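Local coordinates for protein acyl-CoA dehydrogenase (Bacillus anthracis, PDB 3OWA) that binds FAD and probably oxidises acyl-CoA thioesters to the corresponding enoyl-CoA, passing the electrons to the flavin, at residues Val127-Glu132 with His258-Asn263; Tyr199-Ile202 with His206-Ala209; Ser337-Glu342 with Gly347-Ala352. One frame throughout, in Å; residues are numbered along the deposited sequence.

In the fold
After several helices at the N-terminal end the chain reaches helix 124-129. It then runs through the strands of the middle domain and returns along helix 257-293, where contact 1 closes a loop of 125 residues. Contact 2 lies nested inside that loop. It closes the hairpin of strands 195-202 and 206-213, with three residues between its segments. Contact 3 follows in series, past the long helix 305-336, and closes a short loop round helix 341-346. Contacts 1 and 2 touch through Ile260 and Tyr199. Contacts 1 and 3 touch where Leu128 meets Val350 and Phe129 meets Ala351. Contact 1 thus stands between the beta domain and the helices of contact 3.

Contact 1 (Val127-Glu132 with His258-Asn263); sequences VLFGNE and HIIAFN
Phe129 and Ile260 lie alongside each other, pointing opposite ways, with the isoleucine over one face of the phenylalanine ring. Ile260 CG1 sits 4.1 Å from the centroid of the Phe129 ring, 22° off the ring normal, in a CH-pi contact. It is nearer the edge of that face, 3.9 Å from Phe129 CG. The second branch, Ile260 CG2, packs against the same side of the ring at Phe129 CD2. A chi1 of -58° turns Phe129 CG away from its own carbonyl carbon, and the ring leaves the last helical turn toward helix 257-293.

Asn263 meets the ring differently. Its CB lies at the ring edge, near the ring plane, 3.7 Å from Phe129 CZ. The amide is steeply inclined to the ring. It is steadied from its own helix: Asn263 ND2 donates to Ile259 O over 2.8 Å, in a nearly straight bond of 167°. Asn263 N also donates to Ile259 O, from the opposite face of that carbonyl plane. No hydrogen bond joins the two segments.

Apolar packing thus joins the end of helix 124-129, in the N-terminal domain, to the start of helix 257-293, in the C-terminal domain, with the Ile260 side chain about 11 Å from a bound FAD. Around it, Ile260 packs on Tyr199 of strand 195-202, while Phe129 and Asn263 both rest on Ala351 of helix 348-355.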
loop_
_atom_site.group_PDB
_atom_site.type_symbol
_atom_site.label_atom_id
_atom_site.label_comp_id
_atom_site.label_asym_id
_atom_site.label_seq_id
_atom_site.Cartn_x
_atom_site.Cartn_y
_atom_site.Cartn_z
ATOM N N VAL A 127 35.781 -6.759 3.046
ATOM C CA VAL A 127 36.151 -5.969 4.217
ATOM C C VAL A 127 36.105 -6.797 5.516
ATOM O O VAL A 127 37.043 -6.765 6.319
ATOM C CB VAL A 127 35.268 -4.682 4.374
ATOM C CG1 VAL A 127 35.624 -3.933 5.687
ATOM C CG2 VAL A 127 35.427 -3.742 3.157
ATOM N N LEU A 128 35.030 -7.536 5.715
ATOM C CA LEU A 128 34.792 -8.217 6.974
ATOM C C LEU A 128 35.370 -9.615 7.035
ATOM O O LEU A 128 35.754 -10.060 8.117
ATOM C CB LEU A 128 33.297 -8.266 7.292
ATOM C CG LEU A 128 32.636 -6.886 7.400
ATOM C CD1 LEU A 128 31.171 -7.031 7.717
ATOM C CD2 LEU A 128 33.295 -6.019 8.452
ATOM N N PHE A 129 35.418 -10.315 5.900
ATOM C CA PHE A 129 35.826 -11.716 5.914
ATOM C C PHE A 129 36.960 -12.055 4.981
ATOM O O PHE A 129 37.354 -13.205 4.891
ATOM C CB PHE A 129 34.618 -12.615 5.653
ATOM C CG PHE A 129 33.519 -12.425 6.659
ATOM C CD1 PHE A 129 33.659 -12.935 7.958
ATOM C CD2 PHE A 129 32.377 -11.702 6.339
ATOM C CE1 PHE A 129 32.669 -12.754 8.905
ATOM C CE2 PHE A 129 31.383 -11.525 7.278
ATOM C CZ PHE A 129 31.527 -12.044 8.575
ATOM N N GLY A 130 37.505 -11.062 4.284
ATOM C CA GLY A 130 38.651 -11.330 3.397
ATOM C C GLY A 130 39.927 -11.569 4.208
ATOM O O GLY A 130 40.084 -11.003 5.295
ATOM N N ASN A 131 40.838 -12.399 3.688
ATOM C CA ASN A 131 42.156 -12.526 4.296
ATOM C C ASN A 131 43.000 -11.360 3.809
ATOM O O ASN A 131 42.571 -10.606 2.922
ATOM C CB ASN A 131 42.826 -13.871 3.981
ATOM C CG ASN A 131 43.081 -14.079 2.496
ATOM O OD1 ASN A 131 43.458 -13.162 1.766
ATOM N ND2 ASN A 131 42.901 -15.297 2.051
ATOM N N GLU A 132 44.202 -11.229 4.378
ATOM C CA GLU A 132 45.044 -10.073 4.145
ATOM C C GLU A 132 45.303 -9.870 2.669
ATOM O O GLU A 132 45.271 -8.741 2.177
ATOM C CB GLU A 132 46.382 -10.233 4.884
ATOM C CG GLU A 132 47.304 -9.008 4.812
ATOM C CD GLU A 132 46.719 -7.759 5.509
ATOM O OE1 GLU A 132 45.707 -7.865 6.245
ATOM O OE2 GLU A 132 47.294 -6.667 5.318
ATOM N N HIS A 258 27.397 -19.643 5.286
ATOM C CA HIS A 258 26.250 -19.101 6.061
ATOM C C HIS A 258 26.637 -18.017 7.052
ATOM O O HIS A 258 25.853 -17.071 7.303
ATOM C CB HIS A 258 25.426 -20.198 6.766
ATOM C CG HIS A 258 26.119 -20.824 7.943
ATOM N ND1 HIS A 258 27.025 -21.854 7.807
ATOM C CD2 HIS A 258 26.054 -20.551 9.271
ATOM C CE1 HIS A 258 27.484 -22.196 9.002
ATOM N NE2 HIS A 258 26.914 -21.418 9.906
ATOM N N ILE A 259 27.837 -18.136 7.604
ATOM C CA ILE A 259 28.338 -17.142 8.538
ATOM C C ILE A 259 28.497 -15.763 7.849
ATOM O O ILE A 259 28.125 -14.705 8.413
ATOM C CB ILE A 259 29.661 -17.613 9.154
ATOM C CG1 ILE A 259 29.399 -18.780 10.115
ATOM C CG2 ILE A 259 30.413 -16.457 9.841
ATOM C CD1 ILE A 259 30.663 -19.522 10.534
ATOM N N ILE A 260 29.021 -15.776 6.628
ATOM C CA ILE A 260 29.127 -14.540 5.838
ATOM C C ILE A 260 27.734 -13.993 5.473
ATOM O O ILE A 260 27.441 -12.791 5.720
ATOM C CB ILE A 260 30.008 -14.733 4.607
ATOM C CG1 ILE A 260 31.401 -15.234 5.047
ATOM C CG2 ILE A 260 30.069 -13.409 3.736
ATOM C CD1 ILE A 260 32.315 -15.664 3.844
ATOM N N ALA A 261 26.856 -14.882 4.980
ATOM C CA ALA A 261 25.559 -14.477 4.486
ATOM C C ALA A 261 24.718 -13.865 5.601
ATOM O O ALA A 261 24.001 -12.873 5.371
ATOM C CB ALA A 261 24.810 -15.656 3.831
ATOM N N PHE A 262 24.798 -14.469 6.790
ATOM C CA PHE A 262 24.015 -14.008 7.922
ATOM C C PHE A 262 24.530 -12.652 8.422
ATOM O O PHE A 262 23.734 -11.750 8.734
ATOM C CB PHE A 262 23.973 -15.051 9.060
ATOM C CG PHE A 262 23.800 -14.434 10.449
ATOM C CD1 PHE A 262 22.520 -14.096 10.938
ATOM C CD2 PHE A 262 24.923 -14.182 11.275
ATOM C CE1 PHE A 262 22.353 -13.503 12.233
ATOM C CE2 PHE A 262 24.771 -13.603 12.558
ATOM C CZ PHE A 262 23.481 -13.255 13.026
ATOM N N ASN A 263 25.848 -12.499 8.482
ATOM C CA ASN A 263 26.415 -11.251 8.956
ATOM C C ASN A 263 26.179 -10.104 7.991
ATOM O O ASN A 263 25.852 -8.996 8.429
ATOM C CB ASN A 263 27.904 -11.389 9.234
ATOM C CG ASN A 263 28.178 -11.859 10.635
ATOM O OD1 ASN A 263 28.138 -11.076 11.599
ATOM N ND2 ASN A 263 28.457 -13.140 10.762
#

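Contact 2 (Tyr199-Ile202 with His206-Ala209); sequences YAKI and HFSA
His206 opens the second strand opposite Ile202 in an antiparallel hydrogen-bonded pair. Its backbone N donates to Ile202 O at 3.1 Å. His206 O accepts twice: Ile202 N comes from one face of its plane and Ser208 OG from the other, and neither uses a lone pair direction.

Phe207 pairs with Lys201 in a non-hydrogen-bonded pair, and its ring swings back toward Tyr199. Phe207 CG is anti to the backbone N (chi1 -178°), which directs the ring to its place beside the tyrosine. The rings lie 18° from parallel and are displaced past one another with little overlap, their centroids 5.3 Å apart. The nearest atoms are Phe207 CE2 and Tyr199 CD1, 3.5 Å apart. Lys201, extended beyond CG, lays its CG against Phe207 CA, and its CE approaches Phe207 CD1.

Ser208 forms the next hydrogen-bonded pair, with Ala200. Ser208 N donates to Ala200 O at 2.9 Å, and Ala200 N donates back to Ser208 O at 3.0 Å. Ile202 CD1 packs 3.4 Å from Ser208 OG. That hydroxyl is also hydrogen-bonded to Gly255 N.

Ala209 places its CB over one face of the Tyr199 ring, in a CH-pi contact at 4.2 Å from the centroid. The tyrosine hydroxyl is hydrogen-bonded to Tyr151 OH.

Backbone bonds set the register of this hairpin of the middle beta domain, while Tyr199, Phe207 and Ala209 pack as an apolar group on one face, with the Tyr199 side chain about 7 Å from a bound FAD.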
loop_
_atom_site.group_PDB
_atom_site.type_symbol
_atom_site.label_atom_id
_atom_site.label_comp_id
_atom_site.label_asym_id
_atom_site.label_seq_id
_atom_site.Cartn_x
_atom_site.Cartn_y
_atom_site.Cartn_z
ATOM N N TYR A 199 27.931 -17.371 -3.955
ATOM C CA TYR A 199 27.832 -18.499 -3.036
ATOM C C TYR A 199 27.537 -19.738 -3.829
ATOM O O TYR A 199 26.704 -19.690 -4.744
ATOM C CB TYR A 199 26.656 -18.258 -2.097
ATOM C CG TYR A 199 26.918 -17.205 -1.065
ATOM C CD1 TYR A 199 27.404 -17.556 0.209
ATOM C CD2 TYR A 199 26.642 -15.864 -1.324
ATOM C CE1 TYR A 199 27.610 -16.581 1.195
ATOM C CE2 TYR A 199 26.857 -14.890 -0.339
ATOM C CZ TYR A 199 27.328 -15.244 0.903
ATOM O OH TYR A 199 27.494 -14.235 1.860
ATOM N N ALA A 200 28.215 -20.851 -3.494
ATOM C CA ALA A 200 28.073 -22.106 -4.232
ATOM C C ALA A 200 28.388 -23.243 -3.267
ATOM O O ALA A 200 29.039 -23.010 -2.254
ATOM C CB ALA A 200 29.036 -22.169 -5.416
ATOM N N LYS A 201 27.942 -24.454 -3.574
ATOM C CA LYS A 201 28.239 -25.592 -2.704
ATOM C C LYS A 201 29.385 -26.425 -3.265
ATOM O O LYS A 201 29.245 -27.028 -4.323
ATOM C CB LYS A 201 26.999 -26.462 -2.455
ATOM C CG LYS A 201 25.927 -25.743 -1.674
ATOM C CD LYS A 201 24.706 -26.642 -1.438
ATOM C CE LYS A 201 23.676 -25.889 -0.590
ATOM N NZ LYS A 201 22.508 -26.789 -0.260
ATOM N N ILE A 202 30.520 -26.428 -2.553
ATOM C CA ILE A 202 31.683 -27.251 -2.928
ATOM C C ILE A 202 31.294 -28.720 -2.918
ATOM O O ILE A 202 30.740 -29.174 -1.949
ATOM C CB ILE A 202 32.901 -26.958 -2.037
ATOM C CG1 ILE A 202 33.372 -25.524 -2.324
ATOM C CG2 ILE A 202 34.033 -28.000 -2.298
ATOM C CD1 ILE A 202 34.337 -24.929 -1.331
ATOM N N HIS A 206 29.032 -28.319 0.476
ATOM C CA HIS A 206 29.529 -27.366 1.455
ATOM C C HIS A 206 29.354 -25.915 0.969
ATOM O O HIS A 206 30.113 -25.425 0.100
ATOM C CB HIS A 206 31.003 -27.640 1.770
ATOM C CG HIS A 206 31.278 -29.023 2.279
ATOM N ND1 HIS A 206 32.252 -29.832 1.734
ATOM C CD2 HIS A 206 30.716 -29.740 3.282
ATOM C CE1 HIS A 206 32.280 -30.986 2.380
ATOM N NE2 HIS A 206 31.349 -30.962 3.314
ATOM N N PHE A 207 28.373 -25.246 1.576
ATOM C CA PHE A 207 27.924 -23.918 1.182
ATOM C C PHE A 207 29.032 -22.922 1.493
ATOM O O PHE A 207 29.429 -22.770 2.659
ATOM C CB PHE A 207 26.654 -23.594 1.958
ATOM C CG PHE A 207 26.040 -22.262 1.619
ATOM C CD1 PHE A 207 25.191 -22.145 0.522
ATOM C CD2 PHE A 207 26.297 -21.133 2.416
ATOM C CE1 PHE A 207 24.592 -20.906 0.205
ATOM C CE2 PHE A 207 25.711 -19.895 2.116
ATOM C CZ PHE A 207 24.859 -19.780 1.013
ATOM N N SER A 208 29.545 -22.264 0.452
ATOM C CA SER A 208 30.778 -21.464 0.566
ATOM C C SER A 208 30.729 -20.180 -0.287
ATOM O O SER A 208 29.997 -20.135 -1.231
ATOM C CB SER A 208 31.995 -22.317 0.111
ATOM O OG SER A 208 32.080 -23.536 0.837
ATOM N N ALA A 209 31.502 -19.155 0.060
ATOM C CA ALA A 209 31.507 -17.917 -0.714
ATOM C C ALA A 209 32.788 -17.807 -1.517
ATOM O O ALA A 209 33.829 -18.307 -1.078
ATOM C CB ALA A 209 31.334 -16.709 0.211
#

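Contact 3 (Ser337-Glu342 with Gly347-Ala352); sequences STLSEE and GKAVAA
Leu339 and Ala349 carry most of this contact. Both methyls of the leucine fork face Ala349 CB. Leu339 CD1 lies 3.5 Å from Ala349 CB, closer than usual for two carbons, and Leu339 CD2 follows at 3.7 Å from the same CB. Set beside its own backbone N (chi1 -56°), Leu339 CG aims the fork across at the first turn of helix 348-355. The leucine CD1 also reaches past the alanine side chain to the backbone, 3.7 Å from Ala349 C and 3.9 Å from Val350 N.

Val350 adds a smaller share. Its side chain turns mostly to other helices, resting on Phe332 and Met336 of helix 305-336 and on Leu128 of helix 124-129. The contact is wholly apolar, and no hydrogen bond crosses it.

Polar groups act at the helix starts instead. Ser340 stands at the N-cap of helix 341-346, where its OG accepts a weak bond from Glu342 N at 3.3 Å. Ser340 N donates to Glu343 OE1, as in one half of a capping box. Gly347 follows that helix with positive phi (97°), a conformation that suits glycine, and is itself the N-cap residue of the next helix.

Two consecutive helices, 341-346 and 348-355, break at Gly347 in the C-terminal helical domain of the acyl-CoA dehydrogenase fold. Leu339, just ahead of the first, closes against the first turn of the second.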
loop_
_atom_site.group_PDB
_atom_site.type_symbol
_atom_site.label_atom_id
_atom_site.label_comp_id
_atom_site.label_asym_id
_atom_site.label_seq_id
_atom_site.Cartn_x
_atom_site.Cartn_y
_atom_site.Cartn_z
ATOM N N SER A 337 33.551 1.287 19.416
ATOM C CA SER A 337 34.419 2.064 20.319
ATOM C C SER A 337 35.380 1.208 21.134
ATOM O O SER A 337 36.487 1.645 21.445
ATOM C CB SER A 337 33.578 2.906 21.285
ATOM O OG SER A 337 33.100 4.082 20.659
ATOM N N THR A 338 34.945 -0.001 21.479
ATOM C CA THR A 338 35.735 -0.936 22.288
ATOM C C THR A 338 36.957 -1.463 21.541
ATOM O O THR A 338 37.968 -1.824 22.149
ATOM C CB THR A 338 34.864 -2.125 22.701
ATOM O OG1 THR A 338 33.686 -1.624 23.334
ATOM C CG2 THR A 338 35.596 -3.048 23.670
ATOM N N LEU A 339 36.861 -1.483 20.218
ATOM C CA LEU A 339 37.825 -2.183 19.384
ATOM C C LEU A 339 39.149 -1.437 19.119
ATOM O O LEU A 339 39.164 -0.269 18.716
ATOM C CB LEU A 339 37.156 -2.629 18.071
ATOM C CG LEU A 339 35.885 -3.499 18.107
ATOM C CD1 LEU A 339 35.533 -3.926 16.691
ATOM C CD2 LEU A 339 36.006 -4.721 19.020
ATOM N N SER A 340 40.259 -2.138 19.360
ATOM C CA SER A 340 41.592 -1.684 18.959
ATOM C C SER A 340 41.698 -1.629 17.427
ATOM O O SER A 340 40.844 -2.168 16.710
ATOM C CB SER A 340 42.676 -2.621 19.513
ATOM O OG SER A 340 42.964 -3.671 18.595
ATOM N N GLU A 341 42.757 -0.987 16.940
ATOM C CA GLU A 341 42.965 -0.809 15.498
ATOM C C GLU A 341 43.281 -2.126 14.770
ATOM O O GLU A 341 42.994 -2.257 13.577
ATOM C CB GLU A 341 44.056 0.239 15.237
ATOM C CG GLU A 341 43.675 1.659 15.680
ATOM C CD GLU A 341 44.780 2.366 16.471
ATOM O OE1 GLU A 341 45.981 2.151 16.181
ATOM O OE2 GLU A 341 44.439 3.146 17.390
ATOM N N GLU A 342 43.866 -3.086 15.492
ATOM C CA GLU A 342 44.097 -4.441 14.975
ATOM C C GLU A 342 42.784 -5.208 14.761
ATOM O O GLU A 342 42.644 -5.943 13.768
ATOM C CB GLU A 342 45.020 -5.239 15.902
ATOM C CG GLU A 342 46.497 -5.303 15.453
ATOM C CD GLU A 342 47.437 -5.653 16.637
ATOM O OE1 GLU A 342 46.970 -5.655 17.804
ATOM O OE2 GLU A 342 48.654 -5.916 16.400
ATOM N N GLY A 347 38.327 -7.249 10.992
ATOM C CA GLY A 347 36.945 -7.217 10.491
ATOM C C GLY A 347 35.983 -8.196 11.142
ATOM O O GLY A 347 34.791 -7.955 11.179
ATOM N N LYS A 348 36.505 -9.302 11.669
ATOM C CA LYS A 348 35.671 -10.231 12.423
ATOM C C LYS A 348 34.967 -9.528 13.599
ATOM O O LYS A 348 33.772 -9.747 13.835
ATOM C CB LYS A 348 36.509 -11.403 12.929
ATOM C CG LYS A 348 35.703 -12.634 13.245
ATOM C CD LYS A 348 36.573 -13.681 13.938
ATOM C CE LYS A 348 35.700 -14.642 14.734
ATOM N NZ LYS A 348 35.120 -13.979 15.944
ATOM N N ALA A 349 35.691 -8.670 14.312
ATOM C CA ALA A 349 35.099 -7.941 15.432
ATOM C C ALA A 349 34.091 -6.860 14.997
ATOM O O ALA A 349 33.145 -6.590 15.730
ATOM C CB ALA A 349 36.177 -7.350 16.358
ATOM N N VAL A 350 34.305 -6.240 13.831
ATOM C CA VAL A 350 33.336 -5.286 13.262
ATOM C C VAL A 350 32.023 -6.030 12.991
ATOM O O VAL A 350 30.962 -5.597 13.418
ATOM C CB VAL A 350 33.852 -4.583 11.958
ATOM C CG1 VAL A 350 32.909 -3.446 11.534
ATOM C CG2 VAL A 350 35.281 -4.055 12.123
ATOM N N ALA A 351 32.109 -7.169 12.318
ATOM C CA ALA A 351 30.927 -8.004 12.041
ATOM C C ALA A 351 30.148 -8.383 13.322
ATOM O O ALA A 351 28.921 -8.251 13.358
ATOM C CB ALA A 351 31.317 -9.253 11.228
ATOM N N ALA A 352 30.860 -8.826 14.366
ATOM C CA ALA A 352 30.226 -9.158 15.647
ATOM C C ALA A 352 29.630 -7.934 16.343
ATOM O O ALA A 352 28.638 -8.049 17.026
ATOM C CB ALA A 352 31.207 -9.876 16.566
#